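Local structure of CaaX farnesyltransferase alpha subunit Ram2 (Aspergillus fumigatus, 4L9P) at the interface of chains A and B. The protein forms, with its beta subunit, the heterodimeric protein farnesyltransferase that attaches a farnesyl group to the cysteine of C-terminal CaaX motifs. Residues are numbered along the deposited sequence; one frame, centred on the assembly and turned at random. Chains: chain A, CaaX farnesyltransferase alpha subunit Ram2; chain B, CaaX farnesyltransferase beta subunit Ram1.

Contact 1: the interface of chains A and B. Residues chain A 45-48; chain B 138-140.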
ATOM      1  N   ALA A  45     -11.655  20.026   9.282  1.00 12.25           N
ATOM      2  CA  ALA A  45     -10.740  19.164  10.019  1.00 11.28           C
ATOM      3  C   ALA A  45      -9.625  19.952  10.676  1.00 11.93           C
ATOM      4  O   ALA A  45      -8.447  19.610  10.587  1.00 13.81           O
ATOM      5  CB  ALA A  45     -10.203  18.055   9.134  1.00 11.67           C
ATOM      6  N   THR A  46     -10.002  21.070  11.285  1.00 13.02           N
ATOM      7  CA  THR A  46      -9.009  21.874  12.008  1.00 13.61           C
ATOM      8  C   THR A  46      -8.576  21.199  13.332  1.00 13.41           C
ATOM      9  O   THR A  46      -9.279  20.319  13.879  1.00 14.37           O
ATOM     10  CB  THR A  46      -9.559  23.256  12.312  1.00 16.27           C
ATOM     11  OG1 THR A  46     -10.822  23.141  13.013  1.00 17.80           O
ATOM     12  CG2 THR A  46      -9.791  23.989  11.010  1.00 18.21           C
ATOM     13  N   ILE A  47      -7.415  21.611  13.841  1.00 12.86           N
ATOM     14  CA  ILE A  47      -6.888  21.119  15.110  1.00 13.62           C
ATOM     15  C   ILE A  47      -6.661  22.324  16.008  1.00 15.08           C
ATOM     16  O   ILE A  47      -6.022  23.308  15.603  1.00 15.48           O
ATOM     17  CB  ILE A  47      -5.564  20.331  14.927  1.00 13.00           C
ATOM     18  CG1 ILE A  47      -5.823  19.107  14.032  1.00 13.04           C
ATOM     19  CG2 ILE A  47      -5.019  19.871  16.286  1.00 14.22           C
ATOM     20  CD1 ILE A  47      -4.513  18.540  13.425  1.00 13.18           C
ATOM     21  N   SER A  48      -7.214  22.254  17.216  1.00 14.61           N
ATOM     22  CA  SER A  48      -6.989  23.317  18.189  1.00 16.04           C
ATOM     23  C   SER A  48      -5.613  23.138  18.877  1.00 16.64           C
ATOM     24  O   SER A  48      -5.545  22.676  20.026  1.00 17.98           O
ATOM     25  CB  SER A  48      -8.132  23.326  19.230  1.00 18.73           C
ATOM     26  OG  SER A  48      -9.304  23.874  18.657  1.00 20.72           O
TER
ATOM     27  N   GLU B 138     -15.056  18.257  11.521  1.00 15.97           N
ATOM     28  CA  GLU B 138     -15.051  19.449  12.369  1.00 17.86           C
ATOM     29  C   GLU B 138     -13.760  19.562  13.217  1.00 18.28           C
ATOM     30  O   GLU B 138     -12.775  18.970  12.853  1.00 19.77           O
ATOM     31  CB  GLU B 138     -16.347  19.522  13.120  1.00 20.08           C
ATOM     32  CG  GLU B 138     -17.596  19.584  12.136  1.00 21.74           C
ATOM     33  CD  GLU B 138     -17.605  20.745  11.080  1.00 23.58           C
ATOM     34  OE1 GLU B 138     -16.949  21.790  11.268  1.00 24.43           O
ATOM     35  OE2 GLU B 138     -18.332  20.636  10.060  1.00 24.02           O
ATOM     36  N   ASP B 139     -13.720  20.318  14.304  1.00 17.00           N
ATOM     37  CA  ASP B 139     -12.437  20.601  14.964  1.00 16.97           C
ATOM     38  C   ASP B 139     -12.015  19.485  15.926  1.00 15.63           C
ATOM     39  O   ASP B 139     -12.878  18.884  16.614  1.00 16.76           O
ATOM     40  CB  ASP B 139     -12.576  21.911  15.759  1.00 19.00           C
ATOM     41  CG  ASP B 139     -11.258  22.400  16.346  1.00 20.66           C
ATOM     42  OD1 ASP B 139     -10.348  22.797  15.595  1.00 20.68           O
ATOM     43  OD2 ASP B 139     -11.164  22.488  17.586  1.00 22.29           O
ATOM     44  N   TYR B 140     -10.697  19.276  16.030  1.00 14.16           N
ATOM     45  CA  TYR B 140     -10.099  18.284  16.931  1.00 14.19           C
ATOM     46  C   TYR B 140      -9.333  19.001  18.033  1.00 15.97           C
ATOM     47  O   TYR B 140      -8.783  20.068  17.794  1.00 16.47           O
ATOM     48  CB  TYR B 140      -9.102  17.377  16.174  1.00 13.61           C
ATOM     49  CG  TYR B 140      -9.773  16.491  15.164  1.00 13.45           C
ATOM     50  CD1 TYR B 140     -10.274  17.000  13.958  1.00 13.61           C
ATOM     51  CD2 TYR B 140      -9.937  15.131  15.427  1.00 13.34           C
ATOM     52  CE1 TYR B 140     -10.869  16.150  13.030  1.00 13.17           C
ATOM     53  CE2 TYR B 140     -10.556  14.293  14.544  1.00 13.00           C
ATOM     54  CZ  TYR B 140     -11.020  14.796  13.335  1.00 13.15           C
ATOM     55  OH  TYR B 140     -11.657  13.946  12.443  1.00 13.92           O
TER
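A:Thr46 and A:Ser48 hold B:Asp139 between them, and the backbones on either side are joined as a short parallel bridge: a worked example of how two extended loops can be zipped together by a minimal piece of sheet and one acidic clasp. The backbone bonds run in both directions. The amide N of B:Tyr140 gives a hydrogen bond to the carbonyl O of A:Thr46, 2.8 Å away, and the amide N of A:Ser48 returns one to the carbonyl O of B:Tyr140, almost straight at its hydrogen (177°). Between these two bonds lies A:Ile47, the bridge partner of B:Tyr140.

The side-chain bonds converge on the carboxylate. With CG anti to its backbone N (chi1 -173°), B:Asp139 reaches toward the alpha-subunit loop, and its two oxygens are shared out. OD1 takes the hydroxyl OG1 of A:Thr46 at 2.6 Å through its anti lone pair, while OD2 takes the hydroxyl OG of A:Ser48, also at 2.6 Å, through its syn lone pair. The two hydroxyl bonds should fix the rotation of the carboxylate. OD1 also lies 3.2 Å from the carbonyl O of A:Thr46, a pair of acceptors that may be mildly unfavourable. Placing OG1 between its own backbone N and carbonyl carbon (chi1 54°) turns the threonine hydroxyl to the aspartate, and the two side chains meet at about a right angle.

The remaining contacts are of carbon with carbonyl oxygen. The ring of B:Tyr140 presents an edge to the carbonyl O of A:Thr46, which lies in the ring plane 3.5 Å from CD1, and CA of A:Ala45 rests 3.5 Å from the carbonyl O of B:Glu138.

In the fold, the alpha-subunit residues lie near the end of the loop that leads into helix 51-65, and the beta-subunit residues belong to the connection from helix 126-135 to the 3-10 helix 142-150.

Contact 2: the interface of chains A and B. Residues chain A 36, 41-43; chain B 174-175, 178.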
ATOM      1  N   GLY A  36      -7.068  29.877   6.898  1.00 40.65           N
ATOM      2  CA  GLY A  36      -8.181  30.182   6.013  1.00 43.22           C
ATOM      3  C   GLY A  36      -9.467  30.562   6.735  1.00 46.26           C
ATOM      4  O   GLY A  36     -10.476  30.886   6.094  1.00 46.43           O
ATOM      5  N   ALA A  41     -15.051  31.054   4.149  1.00 40.36           N
ATOM      6  CA  ALA A  41     -15.788  29.933   4.772  1.00 35.20           C
ATOM      7  C   ALA A  41     -14.827  29.258   5.721  1.00 31.18           C
ATOM      8  O   ALA A  41     -13.635  29.386   5.553  1.00 33.09           O
ATOM      9  CB  ALA A  41     -16.244  28.924   3.732  1.00 33.73           C
ATOM     10  N   MET A  42     -15.343  28.537   6.703  0.58 27.98           N
ATOM     11  CA  MET A  42     -14.492  27.928   7.711  0.58 26.21           C
ATOM     12  C   MET A  42     -13.794  26.673   7.172  0.58 22.50           C
ATOM     13  O   MET A  42     -14.405  25.849   6.505  0.58 22.09           O
ATOM     14  CB  MET A  42     -15.322  27.588   8.938  0.58 28.73           C
ATOM     15  CG  MET A  42     -15.845  28.830   9.646  0.58 31.24           C
ATOM     16  SD  MET A  42     -14.530  29.820  10.394  0.58 34.10           S
ATOM     17  CE  MET A  42     -13.577  28.415  11.058  0.58 34.55           C
ATOM     18  N   PRO A  43     -12.503  26.519   7.468  1.00 20.59           N
ATOM     19  CA  PRO A  43     -11.792  25.331   6.960  1.00 18.84           C
ATOM     20  C   PRO A  43     -12.247  24.074   7.660  1.00 16.73           C
ATOM     21  O   PRO A  43     -12.949  24.133   8.691  1.00 18.11           O
ATOM     22  CB  PRO A  43     -10.322  25.616   7.247  1.00 20.11           C
ATOM     23  CG  PRO A  43     -10.336  26.767   8.276  1.00 21.56           C
ATOM     24  CD  PRO A  43     -11.643  27.461   8.210  1.00 20.74           C
TER
ATOM     25  N   GLU B 174     -17.180  25.504  -0.745  1.00 15.38           N
ATOM     26  CA  GLU B 174     -16.519  26.663  -0.164  1.00 17.34           C
ATOM     27  C   GLU B 174     -15.542  26.328   0.940  1.00 15.78           C
ATOM     28  O   GLU B 174     -14.454  26.931   1.031  1.00 15.31           O
ATOM     29  CB  GLU B 174     -17.557  27.684   0.330  1.00 21.48           C
ATOM     30  CG  GLU B 174     -18.266  28.330  -0.825  1.00 28.12           C
ATOM     31  CD  GLU B 174     -19.228  29.480  -0.413  1.00 35.76           C
ATOM     32  OE1 GLU B 174     -19.282  29.907   0.791  1.00 37.77           O
ATOM     33  OE2 GLU B 174     -19.959  29.946  -1.328  1.00 39.67           O
ATOM     34  N   ARG B 175     -15.907  25.381   1.803  1.00 14.11           N
ATOM     35  CA  ARG B 175     -15.007  25.030   2.899  1.00 14.14           C
ATOM     36  C   ARG B 175     -13.794  24.270   2.373  1.00 13.39           C
ATOM     37  O   ARG B 175     -12.720  24.406   2.927  1.00 14.34           O
ATOM     38  CB  ARG B 175     -15.736  24.218   3.938  1.00 14.73           C
ATOM     39  CG  ARG B 175     -16.852  25.028   4.580  1.00 15.57           C
ATOM     40  CD  ARG B 175     -17.514  24.247   5.700  1.00 17.23           C
ATOM     41  NE  ARG B 175     -16.601  24.165   6.837  1.00 18.07           N
ATOM     42  CZ  ARG B 175     -16.813  23.399   7.915  1.00 20.10           C
ATOM     43  NH1 ARG B 175     -17.905  22.627   7.994  1.00 21.10           N
ATOM     44  NH2 ARG B 175     -15.905  23.364   8.894  1.00 19.62           N
ATOM     45  N   SER B 178     -11.490  27.043   1.058  1.00 19.03           N
ATOM     46  CA  SER B 178     -10.876  27.712   2.211  1.00 20.17           C
ATOM     47  C   SER B 178      -9.687  26.861   2.699  1.00 19.94           C
ATOM     48  O   SER B 178      -8.578  27.373   2.888  1.00 21.99           O
ATOM     49  CB  SER B 178     -11.904  27.811   3.329  1.00 23.54           C
ATOM     50  OG  SER B 178     -11.328  28.419   4.457  1.00 28.08           O
TER
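A loop-on-helix interface joins the subunits here: an extended stretch of the alpha subunit lies against helix 173-183 of the beta subunit and helps hold the heterodimer together. It illustrates how a helix can read the backbone of a partner, since the alpha subunit supplies carbonyl oxygens and the beta subunit supplies side-chain donors.

B:Arg175 spans two successive carbonyls. Its NE points to the carbonyl O of A:Met42 at 2.8 Å, with that oxygen in the guanidinium plane, although the nitrogen itself stands above the plane of the carbonyl group. On the same guanidinium, NH2 reaches the carbonyl O of A:Pro43 at 3.1 Å, a more tilted bond on both sides. A bend at chi3 (72°) turns the end of the chain so that both nitrogens face the loop, and the paired bonds should limit its rotation.

One turn further along the helix, the hydroxyl OG of B:Ser178 donates to the carbonyl O of A:Ala41 at 2.7 Å. A weak bond from this hydroxyl to the carbonyl O of A:Gly36, at 3.1 Å, ties in an earlier part of the loop.

Apolar contact comes from the methyl group of A:Ala41, set against the aliphatic roots of neighbouring helix residues: its CB lies 3.9 Å from CB of B:Glu174 and 4.0 Å from CG of B:Arg175.

Contact 1 and contact 2 lie about 12 Å apart, measured between the centres of their C-alpha atoms, and share no residue. One alpha-subunit segment connects them: the loop between the 3-10 helix 23-25 and helix 51-65 passes first along contact 2 and then, after one intervening residue, through contact 1. The beta subunit meets it with separate elements, a helix at one site and an interhelical loop at the other. Fastened in succession by side-chain donors and then by backbone pairing and by hydroxyls that bind an acidic side chain, the segment probably acts as a continuous strap that steadies the heterodimer.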